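Long-range contacts in LbaCas13a H328A (C2c2) (Lachnospiraceae bacterium NK4A179, PDB 5WLH), which probably acts as a CRISPR RNA-guided nuclease that cleaves RNA at adenines, and is held here in complex with its pre-crRNA: residues R511-Q516 and K1045-E1049; Y379-V383 and M402-H406; F487-L491 and I935-A939. The contacts are given in a common frame with arbitrary orientation. Residue numbers count along the deposited sequence, not the author numbering.

Contacts 1 and 3 join helices hundreds of residues apart in sequence; contact 2 joins two consecutive helices. Contacts 1 and 3 both use helix 486-517. Contact 3 lies near its start and contact 1 at its end, with centres about 39 Å apart. The centre of contact 2 is about 39 Å from that of contact 3 and about 57 Å from that of contact 1, and contacts 1 and 2 lie on opposite sides of the chain's centre. Two contacts touch the pre-crRNA directly: contact 2 meets G15, A16 and A18 of chain B, and contact 3 meets A25, A26 and U27 of chain B. The nearest atom of contact 1 is about 9 Å from the RNA.

Contact 1 of 3, residues R511-Q516 and K1045-E1049; sequences RHLSSQ and KLYGE
This is a polar helix-to-turn packing: the C-terminal end of helix 486-517 meets the turn between helices 1039-1047 and 1050-1056. Residues 511-516 are helical. Residues 1045-1047 begin helical, then Gly1048 (-93/-178) and Glu1049 (-121/106) are extended, with Glu1049 at the N-cap position. The closest CA atoms are those of His512 and Tyr1047, 5.8 Å apart. Arg511 (chi1 t, chi2 p) and Glu1049 (chi1 m, chi2 m) form a two-pronged salt bridge: NE donates to OE2 (2.9 Å) and NH2 to OE1 (3.0 Å). His512 (chi1 m) bonds through ND1 to Phe912 O. The edge of Tyr1047 points at the face of His512 (T-shaped, centroids 5.3 Å apart, planes at 68°), with Tyr1047 CA 4.1 Å from the His512 ring centroid, a CH-pi contact. Water 1 bridges His512 NE2 (2.7 Å) and Tyr1047 O (2.8 Å). Ser515 OG donates to His512 O (2.8 Å). Water 2 lies 2.9 Å from Ser515 OG and 3.0 Å from both Lys1045 O and Gly1048 O, more acceptors than its protons can serve. Gln516 NE2 is satisfied by Gln565 and Tyr566. Lys1045 also makes a cation-pi contact with Phe985, and its NZ donates to Gln516 OE1 at 2.6 Å.

Contact 2 of 3, residues Y379-V383 and M402-H406; sequences YRQAV and MFFIH. With nucleotides of chain B.
Segments 379-383 and 402-406 are both helical and run antiparallel. Their axes approach to 10.6 Å, with 166° between their directions. In register, Tyr379 CA lies 7.1 Å from Ile405 CA, and Val383 CA lies 7.1 Å from Met402 CA. Tyr379 (chi1 t) packs its CD2 on Ile405 CG2 (3.6 Å), and its OH lies 3.7 Å from Met402 CE. The same OH is 3.0 Å from His406 NE2, while His406 ND1 is bonded to Glu276. The base of A16 of chain B covers one face of the Tyr379 ring, with Tyr379 CE1 3.3 Å from A16 C6. The CA-to-CB bond of Arg380 points away from 402-406, and its guanidinium hydrogen-bonds to the RNA. Arg380 NE and NH2 donate to N3 of A16 of chain B (3.3 and 3.2 Å). Arg380 NH1 makes a very short bond to OP2 of A18 of chain B (2.5 Å), and NH2 donates to its O5' (2.8 Å). Ala382 CB lies 4.3 Å from Ile405 CD1. Val383 CG2 closes the apolar strip against Met402 CE (3.6 Å) and Ile405 CG2 (4.0 Å). Met402 is m at chi1 to chi3. G15 of chain B covers one face of the His406 ring; His406 CD2 lies 3.3 Å from G15 N2. The arrangement is an antiparallel helical hairpin with an apolar seam, one edge of which forms part of the pre-crRNA binding surface.

Contact 3 of 3, residues F487-L491 and I935-A939; sequences FDYEL and IYRRA. With nucleotides of chain B.
An antiparallel helix pair, buried beside the pre-crRNA, joins the start of helix 486-517 to the end of helix 915-941. The short axes approach to 10.1 Å, with 173° between their directions. The nearest CA atoms are those of Phe487 and Ile935, 6.2 Å apart. Tyr489 CD2 lies 3.3 Å from OP2 of U27 of chain B. Ile935 (m, t) wedges into the facing helix: its CD1 lies 3.4 Å from Glu490 C and 3.9 Å from Leu491 CD2, and its CG2 is 3.9 Å from Phe487 CB. The CA-to-CB bond of Tyr936 points away from 487-491, yet its CE2 packs on Leu491 CD2 (3.8 Å). Its OH bonds to Ile950 O. Arg938 (m at chi1, t at chi2) supplies the polar centre. Its NH2 donates to Glu490 OE1 (2.8 Å) and its NH1 to Glu490 OE2 (2.9 Å), forming a salt bridge. Arg938 NE makes a second salt bridge, with Asp934. Glu490 OE1 also accepts a 2.5 Å hydrogen bond from O2' of A25 of chain B, so it is shared between Arg938 and a ribose hydroxyl, a contact that does not depend on the base. Ala939 finishes the packing with a CH-pi contact, its CA 3.9 Å from the centroid of the Phe487 ring and over its face.

Contact 1 of 3, residues R511-Q516 and K1045-E1049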
loop_
_atom_site.group_PDB
_atom_site.type_symbol
_atom_site.label_atom_id
_atom_site.label_comp_id
_atom_site.label_asym_id
_atom_site.label_seq_id
_atom_site.Cartn_x
_atom_site.Cartn_y
_atom_site.Cartn_z
ATOM N N ARG A 511 -17.504 13.606 -4.398
ATOM C CA ARG A 511 -16.893 14.676 -5.178
ATOM C C ARG A 511 -17.512 14.769 -6.568
ATOM O O ARG A 511 -17.906 15.856 -7.018
ATOM C CB ARG A 511 -15.377 14.448 -5.281
ATOM C CG ARG A 511 -14.682 15.464 -6.178
ATOM C CD ARG A 511 -14.983 16.886 -5.682
ATOM N NE ARG A 511 -14.215 17.892 -6.411
ATOM C CZ ARG A 511 -14.160 19.170 -6.057
ATOM N NH1 ARG A 511 -14.842 19.595 -4.994
ATOM N NH2 ARG A 511 -13.429 20.021 -6.761
ATOM N N HIS A 512 -17.595 13.638 -7.278
ATOM C CA HIS A 512 -18.119 13.685 -8.636
ATOM C C HIS A 512 -19.567 14.153 -8.654
ATOM O O HIS A 512 -19.937 15.009 -9.463
ATOM C CB HIS A 512 -17.961 12.331 -9.313
ATOM C CG HIS A 512 -16.529 11.931 -9.453
ATOM N ND1 HIS A 512 -16.120 10.621 -9.574
ATOM C CD2 HIS A 512 -15.404 12.681 -9.465
ATOM C CE1 HIS A 512 -14.802 10.582 -9.662
ATOM N NE2 HIS A 512 -14.344 11.819 -9.596
ATOM N N LEU A 513 -20.402 13.610 -7.770
ATOM C CA LEU A 513 -21.794 14.055 -7.742
ATOM C C LEU A 513 -21.889 15.532 -7.385
ATOM O O LEU A 513 -22.739 16.255 -7.915
ATOM C CB LEU A 513 -22.602 13.222 -6.751
ATOM C CG LEU A 513 -24.082 13.614 -6.566
ATOM C CD1 LEU A 513 -24.820 13.703 -7.903
ATOM C CD2 LEU A 513 -24.753 12.611 -5.665
ATOM N N SER A 514 -21.040 15.996 -6.471
ATOM C CA SER A 514 -21.107 17.395 -6.056
ATOM C C SER A 514 -20.589 18.332 -7.140
ATOM O O SER A 514 -21.015 19.493 -7.212
ATOM C CB SER A 514 -20.314 17.597 -4.763
ATOM O OG SER A 514 -18.971 17.945 -5.019
ATOM N N SER A 515 -19.695 17.837 -7.994
ATOM C CA SER A 515 -18.840 18.719 -8.792
ATOM C C SER A 515 -19.646 19.611 -9.729
ATOM O O SER A 515 -19.267 20.765 -9.971
ATOM C CB SER A 515 -17.821 17.890 -9.579
ATOM O OG SER A 515 -18.448 17.105 -10.566
ATOM N N GLN A 516 -20.754 19.105 -10.266
ATOM C CA GLN A 516 -21.578 19.864 -11.191
ATOM C C GLN A 516 -22.945 20.230 -10.635
ATOM O O GLN A 516 -23.704 20.921 -11.318
ATOM C CB GLN A 516 -21.769 19.088 -12.491
ATOM C CG GLN A 516 -20.543 18.968 -13.348
ATOM C CD GLN A 516 -20.911 18.454 -14.711
ATOM O OE1 GLN A 516 -21.376 19.209 -15.561
ATOM N NE2 GLN A 516 -20.754 17.151 -14.916
ATOM N N LYS A 1045 -14.813 16.282 -17.893
ATOM C CA LYS A 1045 -15.864 17.137 -17.341
ATOM C C LYS A 1045 -16.621 16.437 -16.215
ATOM O O LYS A 1045 -16.976 17.064 -15.213
ATOM C CB LYS A 1045 -16.823 17.557 -18.456
ATOM C CG LYS A 1045 -18.173 18.110 -17.990
ATOM C CD LYS A 1045 -18.130 19.618 -17.813
ATOM C CE LYS A 1045 -19.467 20.283 -18.169
ATOM N NZ LYS A 1045 -20.648 19.362 -18.095
ATOM N N LEU A 1046 -16.893 15.145 -16.362
ATOM C CA LEU A 1046 -17.682 14.455 -15.343
ATOM C C LEU A 1046 -16.833 14.108 -14.129
ATOM O O LEU A 1046 -17.291 14.237 -12.986
ATOM C CB LEU A 1046 -18.285 13.172 -15.909
ATOM C CG LEU A 1046 -19.247 13.294 -17.090
ATOM C CD1 LEU A 1046 -19.702 11.912 -17.549
ATOM C CD2 LEU A 1046 -20.427 14.132 -16.681
ATOM N N TYR A 1047 -15.605 13.639 -14.366
ATOM C CA TYR A 1047 -14.791 13.041 -13.318
ATOM C C TYR A 1047 -13.479 13.760 -13.044
ATOM O O TYR A 1047 -12.890 13.536 -11.978
ATOM C CB TYR A 1047 -14.496 11.567 -13.662
ATOM C CG TYR A 1047 -15.735 10.780 -14.038
ATOM C CD1 TYR A 1047 -16.759 10.543 -13.105
ATOM C CD2 TYR A 1047 -15.890 10.272 -15.328
ATOM C CE1 TYR A 1047 -17.885 9.821 -13.450
ATOM C CE2 TYR A 1047 -17.006 9.563 -15.681
ATOM C CZ TYR A 1047 -18.006 9.345 -14.746
ATOM O OH TYR A 1047 -19.107 8.633 -15.107
ATOM N N GLY A 1048 -13.005 14.613 -13.961
ATOM C CA GLY A 1048 -11.791 15.372 -13.752
ATOM C C GLY A 1048 -12.051 16.740 -13.151
ATOM O O GLY A 1048 -13.178 17.121 -12.828
ATOM N N GLU A 1049 -10.959 17.482 -12.976
ATOM C CA GLU A 1049 -10.961 18.766 -12.283
ATOM C C GLU A 1049 -10.450 19.826 -13.251
ATOM O O GLU A 1049 -9.250 19.881 -13.549
ATOM C CB GLU A 1049 -10.115 18.698 -11.015
ATOM C CG GLU A 1049 -10.563 17.582 -10.068
ATOM C CD GLU A 1049 -11.769 17.981 -9.233
ATOM O OE1 GLU A 1049 -12.237 19.134 -9.364
ATOM O OE2 GLU A 1049 -12.259 17.147 -8.439
HETATM O O HOH W 1 -11.768 12.662 -9.610
HETATM O O HOH W 2 -16.138 16.988 -12.375
#

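Contact 2 of 3, residues Y379-V383 and M402-H406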
loop_
_atom_site.group_PDB
_atom_site.type_symbol
_atom_site.label_atom_id
_atom_site.label_comp_id
_atom_site.label_asym_id
_atom_site.label_seq_id
_atom_site.Cartn_x
_atom_site.Cartn_y
_atom_site.Cartn_z
ATOM N N TYR A 379 24.790 2.727 26.996
ATOM C CA TYR A 379 23.946 1.717 27.616
ATOM C C TYR A 379 24.509 1.292 28.971
ATOM O O TYR A 379 23.796 1.280 29.980
ATOM C CB TYR A 379 23.811 0.520 26.679
ATOM C CG TYR A 379 23.174 -0.687 27.322
ATOM C CD1 TYR A 379 23.946 -1.642 27.982
ATOM C CD2 TYR A 379 21.794 -0.871 27.283
ATOM C CE1 TYR A 379 23.359 -2.742 28.583
ATOM C CE2 TYR A 379 21.199 -1.974 27.883
ATOM C CZ TYR A 379 21.989 -2.907 28.525
ATOM O OH TYR A 379 21.424 -4.006 29.116
ATOM N N ARG A 380 25.791 0.927 29.013
ATOM C CA ARG A 380 26.355 0.445 30.269
ATOM C C ARG A 380 26.323 1.528 31.341
ATOM O O ARG A 380 26.038 1.247 32.510
ATOM C CB ARG A 380 27.771 -0.072 30.029
ATOM C CG ARG A 380 27.800 -1.070 28.900
ATOM C CD ARG A 380 28.820 -2.163 29.060
ATOM N NE ARG A 380 28.564 -3.230 28.097
ATOM C CZ ARG A 380 29.488 -3.780 27.323
ATOM N NH1 ARG A 380 30.749 -3.370 27.399
ATOM N NH2 ARG A 380 29.155 -4.744 26.482
ATOM N N GLN A 381 26.566 2.781 30.951
ATOM C CA GLN A 381 26.494 3.891 31.895
ATOM C C GLN A 381 25.073 4.086 32.427
ATOM O O GLN A 381 24.880 4.372 33.616
ATOM C CB GLN A 381 26.999 5.159 31.211
ATOM C CG GLN A 381 26.437 6.448 31.750
ATOM C CD GLN A 381 25.194 6.949 31.006
ATOM O OE1 GLN A 381 24.970 6.652 29.822
ATOM N NE2 GLN A 381 24.374 7.710 31.713
ATOM N N ALA A 382 24.066 3.956 31.554
ATOM C CA ALA A 382 22.684 4.161 31.986
ATOM C C ALA A 382 22.220 3.040 32.907
ATOM O O ALA A 382 21.558 3.297 33.924
ATOM C CB ALA A 382 21.763 4.280 30.767
ATOM N N VAL A 383 22.544 1.795 32.563
ATOM C CA VAL A 383 22.185 0.666 33.412
ATOM C C VAL A 383 22.770 0.858 34.807
ATOM O O VAL A 383 22.084 0.667 35.817
ATOM C CB VAL A 383 22.644 -0.653 32.759
ATOM C CG1 VAL A 383 22.656 -1.778 33.766
ATOM C CG2 VAL A 383 21.733 -1.034 31.570
ATOM N N MET A 402 14.800 -0.851 32.874
ATOM C CA MET A 402 15.597 -1.663 31.968
ATOM C C MET A 402 14.868 -1.876 30.648
ATOM O O MET A 402 15.500 -1.881 29.587
ATOM C CB MET A 402 15.935 -3.008 32.607
ATOM C CG MET A 402 16.989 -2.944 33.716
ATOM S SD MET A 402 18.543 -2.224 33.140
ATOM C CE MET A 402 19.001 -3.409 31.906
ATOM N N PHE A 403 13.544 -2.068 30.688
ATOM C CA PHE A 403 12.808 -2.177 29.431
ATOM C C PHE A 403 13.048 -0.947 28.573
ATOM O O PHE A 403 13.314 -1.048 27.374
ATOM C CB PHE A 403 11.310 -2.356 29.683
ATOM C CG PHE A 403 10.520 -2.530 28.417
ATOM C CD1 PHE A 403 10.448 -3.772 27.808
ATOM C CD2 PHE A 403 9.900 -1.441 27.808
ATOM C CE1 PHE A 403 9.752 -3.933 26.617
ATOM C CE2 PHE A 403 9.195 -1.595 26.617
ATOM C CZ PHE A 403 9.115 -2.846 26.029
ATOM N N PHE A 404 12.952 0.228 29.181
ATOM C CA PHE A 404 13.122 1.458 28.435
ATOM C C PHE A 404 14.569 1.628 27.978
ATOM O O PHE A 404 14.818 2.040 26.843
ATOM C CB PHE A 404 12.658 2.642 29.290
ATOM C CG PHE A 404 11.169 2.866 29.244
ATOM C CD1 PHE A 404 10.500 2.930 28.023
ATOM C CD2 PHE A 404 10.430 2.972 30.416
ATOM C CE1 PHE A 404 9.118 3.118 27.981
ATOM C CE2 PHE A 404 9.052 3.183 30.377
ATOM C CZ PHE A 404 8.395 3.242 29.159
ATOM N N ILE A 405 15.539 1.308 28.836
ATOM C CA ILE A 405 16.933 1.429 28.408
ATOM C C ILE A 405 17.212 0.505 27.225
ATOM O O ILE A 405 17.929 0.874 26.284
ATOM C CB ILE A 405 17.881 1.154 29.586
ATOM C CG1 ILE A 405 17.806 2.320 30.575
ATOM C CG2 ILE A 405 19.336 0.997 29.094
ATOM C CD1 ILE A 405 18.343 2.001 31.925
ATOM N N HIS A 406 16.619 -0.689 27.232
ATOM C CA HIS A 406 16.749 -1.589 26.087
ATOM C C HIS A 406 16.076 -1.020 24.842
ATOM O O HIS A 406 16.604 -1.171 23.732
ATOM C CB HIS A 406 16.174 -2.960 26.421
ATOM C CG HIS A 406 17.134 -3.846 27.153
ATOM N ND1 HIS A 406 16.796 -4.520 28.307
ATOM C CD2 HIS A 406 18.428 -4.158 26.900
ATOM C CE1 HIS A 406 17.840 -5.212 28.731
ATOM N NE2 HIS A 406 18.841 -5.014 27.891
ATOM P P A B 16 25.208 -11.033 28.419
ATOM O OP1 A B 16 25.923 -12.273 28.804
ATOM O OP2 A B 16 23.913 -10.687 29.071
ATOM O "O5'" A B 16 26.184 -9.810 28.668
ATOM C "C5'" A B 16 27.549 -9.846 28.253
ATOM C "C4'" A B 16 28.217 -8.507 28.471
ATOM O "O4'" A B 16 27.491 -7.508 27.716
ATOM C "C3'" A B 16 28.223 -8.010 29.913
ATOM O "O3'" A B 16 29.313 -7.112 30.088
ATOM C "C2'" A B 16 26.937 -7.207 29.994
ATOM O "O2'" A B 16 26.964 -6.196 30.978
ATOM C "C1'" A B 16 26.859 -6.595 28.599
ATOM N N9 A B 16 25.494 -6.431 28.099
ATOM C C8 A B 16 24.365 -7.172 28.356
ATOM N N7 A B 16 23.319 -6.762 27.675
ATOM C C5 A B 16 23.807 -5.701 26.924
ATOM C C6 A B 16 23.209 -4.839 25.999
ATOM N N6 A B 16 21.913 -4.912 25.652
ATOM N N1 A B 16 24.000 -3.901 25.436
ATOM C C2 A B 16 25.297 -3.818 25.775
ATOM N N3 A B 16 25.981 -4.580 26.631
ATOM C C4 A B 16 25.157 -5.499 27.171
ATOM P P A B 18 32.426 -5.578 24.915
ATOM O OP1 A B 18 33.138 -5.335 23.638
ATOM O OP2 A B 18 32.435 -4.543 25.985
ATOM O "O5'" A B 18 30.888 -5.880 24.586
ATOM C "C5'" A B 18 30.518 -6.942 23.716
ATOM C "C4'" A B 18 29.307 -7.684 24.228
ATOM O "O4'" A B 18 28.325 -6.727 24.704
ATOM C "C3'" A B 18 28.554 -8.510 23.194
ATOM O "O3'" A B 18 29.125 -9.783 22.962
ATOM C "C2'" A B 18 27.149 -8.569 23.778
ATOM O "O2'" A B 18 27.083 -9.525 24.825
ATOM C "C1'" A B 18 27.021 -7.174 24.389
ATOM N N9 A B 18 26.415 -6.200 23.463
ATOM C C8 A B 18 27.033 -5.176 22.785
ATOM N N7 A B 18 26.224 -4.461 22.045
ATOM C C5 A B 18 24.983 -5.049 22.245
ATOM C C6 A B 18 23.699 -4.776 21.745
ATOM N N6 A B 18 23.407 -3.791 20.900
ATOM N N1 A B 18 22.682 -5.568 22.154
ATOM C C2 A B 18 22.949 -6.563 23.008
ATOM N N3 A B 18 24.107 -6.923 23.546
ATOM C C4 A B 18 25.093 -6.124 23.112
ATOM P P G B 15 22.231 -15.261 25.266
ATOM O OP1 G B 15 23.377 -16.196 25.473
ATOM O OP2 G B 15 20.972 -15.458 26.038
ATOM O "O5'" G B 15 22.711 -13.769 25.470
ATOM C "C5'" G B 15 23.908 -13.324 24.858
ATOM C "C4'" G B 15 23.975 -11.826 24.807
ATOM O "O4'" G B 15 22.874 -11.305 24.021
ATOM C "C3'" G B 15 23.860 -11.104 26.139
ATOM O "O3'" G B 15 25.104 -11.091 26.820
ATOM C "C2'" G B 15 23.388 -9.722 25.715
ATOM O "O2'" G B 15 24.481 -8.967 25.213
ATOM C "C1'" G B 15 22.465 -10.061 24.541
ATOM N N9 G B 15 21.059 -10.162 24.968
ATOM C C8 G B 15 20.443 -11.265 25.513
ATOM N N7 G B 15 19.190 -11.055 25.823
ATOM C C5 G B 15 18.973 -9.733 25.464
ATOM C C6 G B 15 17.799 -8.953 25.568
ATOM O O6 G B 15 16.701 -9.311 26.011
ATOM N N1 G B 15 17.999 -7.660 25.107
ATOM C C2 G B 15 19.180 -7.186 24.589
ATOM N N2 G B 15 19.180 -5.909 24.182
ATOM N N3 G B 15 20.288 -7.907 24.485
ATOM C C4 G B 15 20.116 -9.162 24.942
#

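Contact 3 of 3, residues F487-L491 and I935-A939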
loop_
_atom_site.group_PDB
_atom_site.type_symbol
_atom_site.label_atom_id
_atom_site.label_comp_id
_atom_site.label_asym_id
_atom_site.label_seq_id
_atom_site.Cartn_x
_atom_site.Cartn_y
_atom_site.Cartn_z
ATOM N N PHE A 487 -3.859 -16.185 11.377
ATOM C CA PHE A 487 -4.897 -16.194 10.352
ATOM C C PHE A 487 -6.011 -15.210 10.697
ATOM O O PHE A 487 -6.573 -14.564 9.802
ATOM C CB PHE A 487 -5.482 -17.603 10.201
ATOM C CG PHE A 487 -4.453 -18.641 9.889
ATOM C CD1 PHE A 487 -3.953 -18.765 8.600
ATOM C CD2 PHE A 487 -3.973 -19.473 10.876
ATOM C CE1 PHE A 487 -2.980 -19.718 8.292
ATOM C CE2 PHE A 487 -3.007 -20.429 10.589
ATOM C CZ PHE A 487 -2.522 -20.566 9.286
ATOM N N ASP A 488 -6.356 -15.105 11.993
ATOM C CA ASP A 488 -7.367 -14.139 12.426
ATOM C C ASP A 488 -7.006 -12.735 11.970
ATOM O O ASP A 488 -7.864 -11.969 11.512
ATOM C CB ASP A 488 -7.500 -14.139 13.960
ATOM C CG ASP A 488 -8.142 -15.395 14.504
ATOM O OD1 ASP A 488 -8.970 -15.993 13.807
ATOM O OD2 ASP A 488 -7.831 -15.760 15.649
ATOM N N TYR A 489 -5.738 -12.363 12.144
ATOM C CA TYR A 489 -5.322 -11.016 11.769
ATOM C C TYR A 489 -5.211 -10.859 10.261
ATOM O O TYR A 489 -5.397 -9.754 9.739
ATOM C CB TYR A 489 -4.009 -10.677 12.462
ATOM C CG TYR A 489 -4.214 -9.954 13.788
ATOM C CD1 TYR A 489 -5.339 -10.194 14.566
ATOM C CD2 TYR A 489 -3.276 -9.043 14.249
ATOM C CE1 TYR A 489 -5.528 -9.516 15.779
ATOM C CE2 TYR A 489 -3.442 -8.368 15.460
ATOM C CZ TYR A 489 -4.570 -8.611 16.212
ATOM O OH TYR A 489 -4.721 -7.939 17.390
ATOM N N GLU A 490 -4.893 -11.933 9.537
ATOM C CA GLU A 490 -4.967 -11.844 8.085
ATOM C C GLU A 490 -6.385 -11.491 7.636
ATOM O O GLU A 490 -6.578 -10.636 6.762
ATOM C CB GLU A 490 -4.501 -13.159 7.463
ATOM C CG GLU A 490 -3.021 -13.432 7.644
ATOM C CD GLU A 490 -2.585 -14.603 6.805
ATOM O OE1 GLU A 490 -2.067 -14.377 5.681
ATOM O OE2 GLU A 490 -2.802 -15.748 7.271
ATOM N N LEU A 491 -7.390 -12.117 8.244
ATOM C CA LEU A 491 -8.775 -11.788 7.912
ATOM C C LEU A 491 -9.088 -10.330 8.231
ATOM O O LEU A 491 -9.732 -9.641 7.430
ATOM C CB LEU A 491 -9.729 -12.707 8.674
ATOM C CG LEU A 491 -9.772 -14.181 8.234
ATOM C CD1 LEU A 491 -10.612 -14.954 9.234
ATOM C CD2 LEU A 491 -10.367 -14.304 6.844
ATOM N N ILE A 935 -6.661 -17.287 3.037
ATOM C CA ILE A 935 -6.502 -17.431 4.483
ATOM C C ILE A 935 -7.222 -18.675 4.976
ATOM O O ILE A 935 -6.677 -19.460 5.762
ATOM C CB ILE A 935 -7.024 -16.191 5.217
ATOM C CG1 ILE A 935 -6.227 -14.938 4.815
ATOM C CG2 ILE A 935 -6.927 -16.433 6.738
ATOM C CD1 ILE A 935 -7.007 -13.647 5.061
ATOM N N TYR A 936 -8.481 -18.837 4.568
ATOM C CA TYR A 936 -9.223 -20.006 5.011
ATOM C C TYR A 936 -8.572 -21.276 4.488
ATOM O O TYR A 936 -8.538 -22.298 5.181
ATOM C CB TYR A 936 -10.667 -19.893 4.553
ATOM C CG TYR A 936 -11.475 -18.983 5.456
ATOM C CD1 TYR A 936 -11.602 -19.254 6.816
ATOM C CD2 TYR A 936 -12.082 -17.843 4.961
ATOM C CE1 TYR A 936 -12.326 -18.419 7.646
ATOM C CE2 TYR A 936 -12.817 -17.002 5.789
ATOM C CZ TYR A 936 -12.930 -17.294 7.121
ATOM O OH TYR A 936 -13.656 -16.467 7.942
ATOM N N ARG A 937 -8.058 -21.225 3.259
ATOM C CA ARG A 937 -7.352 -22.369 2.693
ATOM C C ARG A 937 -6.176 -22.770 3.574
ATOM O O ARG A 937 -5.987 -23.953 3.885
ATOM C CB ARG A 937 -6.869 -22.019 1.286
ATOM C CG ARG A 937 -6.105 -23.115 0.579
ATOM C CD ARG A 937 -5.559 -22.581 -0.759
ATOM N NE ARG A 937 -4.493 -21.594 -0.591
ATOM C CZ ARG A 937 -3.242 -21.874 -0.237
ATOM N NH1 ARG A 937 -2.873 -23.131 0.001
ATOM N NH2 ARG A 937 -2.355 -20.895 -0.103
ATOM N N ARG A 938 -5.366 -21.788 3.980
ATOM C CA ARG A 938 -4.183 -22.080 4.775
ATOM C C ARG A 938 -4.544 -22.425 6.213
ATOM O O ARG A 938 -3.933 -23.322 6.804
ATOM C CB ARG A 938 -3.202 -20.900 4.702
ATOM C CG ARG A 938 -2.518 -20.788 3.324
ATOM C CD ARG A 938 -1.500 -19.641 3.274
ATOM N NE ARG A 938 -2.166 -18.347 3.081
ATOM C CZ ARG A 938 -2.355 -17.456 4.051
ATOM N NH1 ARG A 938 -1.941 -17.718 5.278
ATOM N NH2 ARG A 938 -2.967 -16.302 3.795
ATOM N N ALA A 939 -5.558 -21.759 6.780
ATOM C CA ALA A 939 -6.059 -22.179 8.086
ATOM C C ALA A 939 -6.533 -23.626 8.028
ATOM O O ALA A 939 -6.223 -24.426 8.916
ATOM C CB ALA A 939 -7.197 -21.264 8.545
ATOM P P A B 26 0.718 -8.859 6.642
ATOM O OP1 A B 26 0.205 -7.484 6.418
ATOM O OP2 A B 26 2.161 -9.165 6.747
ATOM O "O5'" A B 26 0.031 -9.428 7.953
ATOM C "C5'" A B 26 -1.325 -9.144 8.285
ATOM C "C4'" A B 26 -1.508 -9.248 9.778
ATOM O "O4'" A B 26 -1.367 -10.643 10.167
ATOM C "C3'" A B 26 -0.463 -8.483 10.580
ATOM O "O3'" A B 26 -1.028 -8.087 11.824
ATOM C "C2'" A B 26 0.604 -9.546 10.815
ATOM O "O2'" A B 26 1.489 -9.297 11.885
ATOM C "C1'" A B 26 -0.252 -10.797 11.028
ATOM N N9 A B 26 0.457 -12.002 10.608
ATOM C C8 A B 26 0.467 -12.550 9.351
ATOM N N7 A B 26 1.249 -13.610 9.262
ATOM C C5 A B 26 1.763 -13.746 10.534
ATOM C C6 A B 26 2.646 -14.698 11.075
ATOM N N6 A B 26 3.162 -15.684 10.325
ATOM N N1 A B 26 2.992 -14.563 12.364
ATOM C C2 A B 26 2.462 -13.559 13.087
ATOM N N3 A B 26 1.616 -12.612 12.681
ATOM C C4 A B 26 1.297 -12.770 11.381
ATOM P P A B 25 3.951 -13.330 4.938
ATOM O OP1 A B 25 3.428 -14.714 5.144
ATOM O OP2 A B 25 5.310 -13.132 4.388
ATOM O "O5'" A B 25 2.914 -12.582 4.001
ATOM C "C5'" A B 25 3.008 -11.186 3.751
ATOM C "C4'" A B 25 1.654 -10.535 3.829
ATOM O "O4'" A B 25 0.860 -10.898 2.665
ATOM C "C3'" A B 25 0.818 -10.917 5.053
ATOM O "O3'" A B 25 0.102 -9.769 5.489
ATOM C "C2'" A B 25 -0.195 -11.901 4.488
ATOM O "O2'" A B 25 -1.400 -11.979 5.223
ATOM C "C1'" A B 25 -0.419 -11.315 3.102
ATOM N N9 A B 25 -1.009 -12.256 2.159
ATOM C C8 A B 25 -0.849 -13.621 2.127
ATOM N N7 A B 25 -1.566 -14.204 1.195
ATOM C C5 A B 25 -2.239 -13.150 0.594
ATOM C C6 A B 25 -3.154 -13.106 -0.463
ATOM N N6 A B 25 -3.550 -14.203 -1.113
ATOM N N1 A B 25 -3.658 -11.906 -0.816
ATOM C C2 A B 25 -3.261 -10.810 -0.160
ATOM N N3 A B 25 -2.402 -10.734 0.858
ATOM C C4 A B 25 -1.923 -11.947 1.183
ATOM P P U B 27 -0.532 -6.740 12.541
ATOM O OP1 U B 27 0.865 -6.889 12.937
ATOM O OP2 U B 27 -1.503 -6.343 13.596
ATOM O "O5'" U B 27 -0.606 -5.672 11.375
ATOM C "C5'" U B 27 -0.378 -4.302 11.635
ATOM C "C4'" U B 27 0.098 -3.648 10.371
ATOM O "O4'" U B 27 1.485 -4.010 10.156
ATOM C "C3'" U B 27 -0.651 -4.081 9.095
ATOM O "O3'" U B 27 -0.852 -2.950 8.271
ATOM C "C2'" U B 27 0.371 -4.966 8.388
ATOM O "O2'" U B 27 0.209 -5.043 6.983
ATOM C "C1'" U B 27 1.651 -4.251 8.787
ATOM N N1 U B 27 2.912 -4.948 8.510
ATOM C C2 U B 27 4.010 -4.134 8.248
ATOM O O2 U B 27 3.957 -2.921 8.329
ATOM N N3 U B 27 5.177 -4.794 7.928
ATOM C C4 U B 27 5.330 -6.161 7.836
ATOM O O4 U B 27 6.436 -6.626 7.526
ATOM C C5 U B 27 4.139 -6.920 8.089
ATOM C C6 U B 27 2.992 -6.311 8.402
#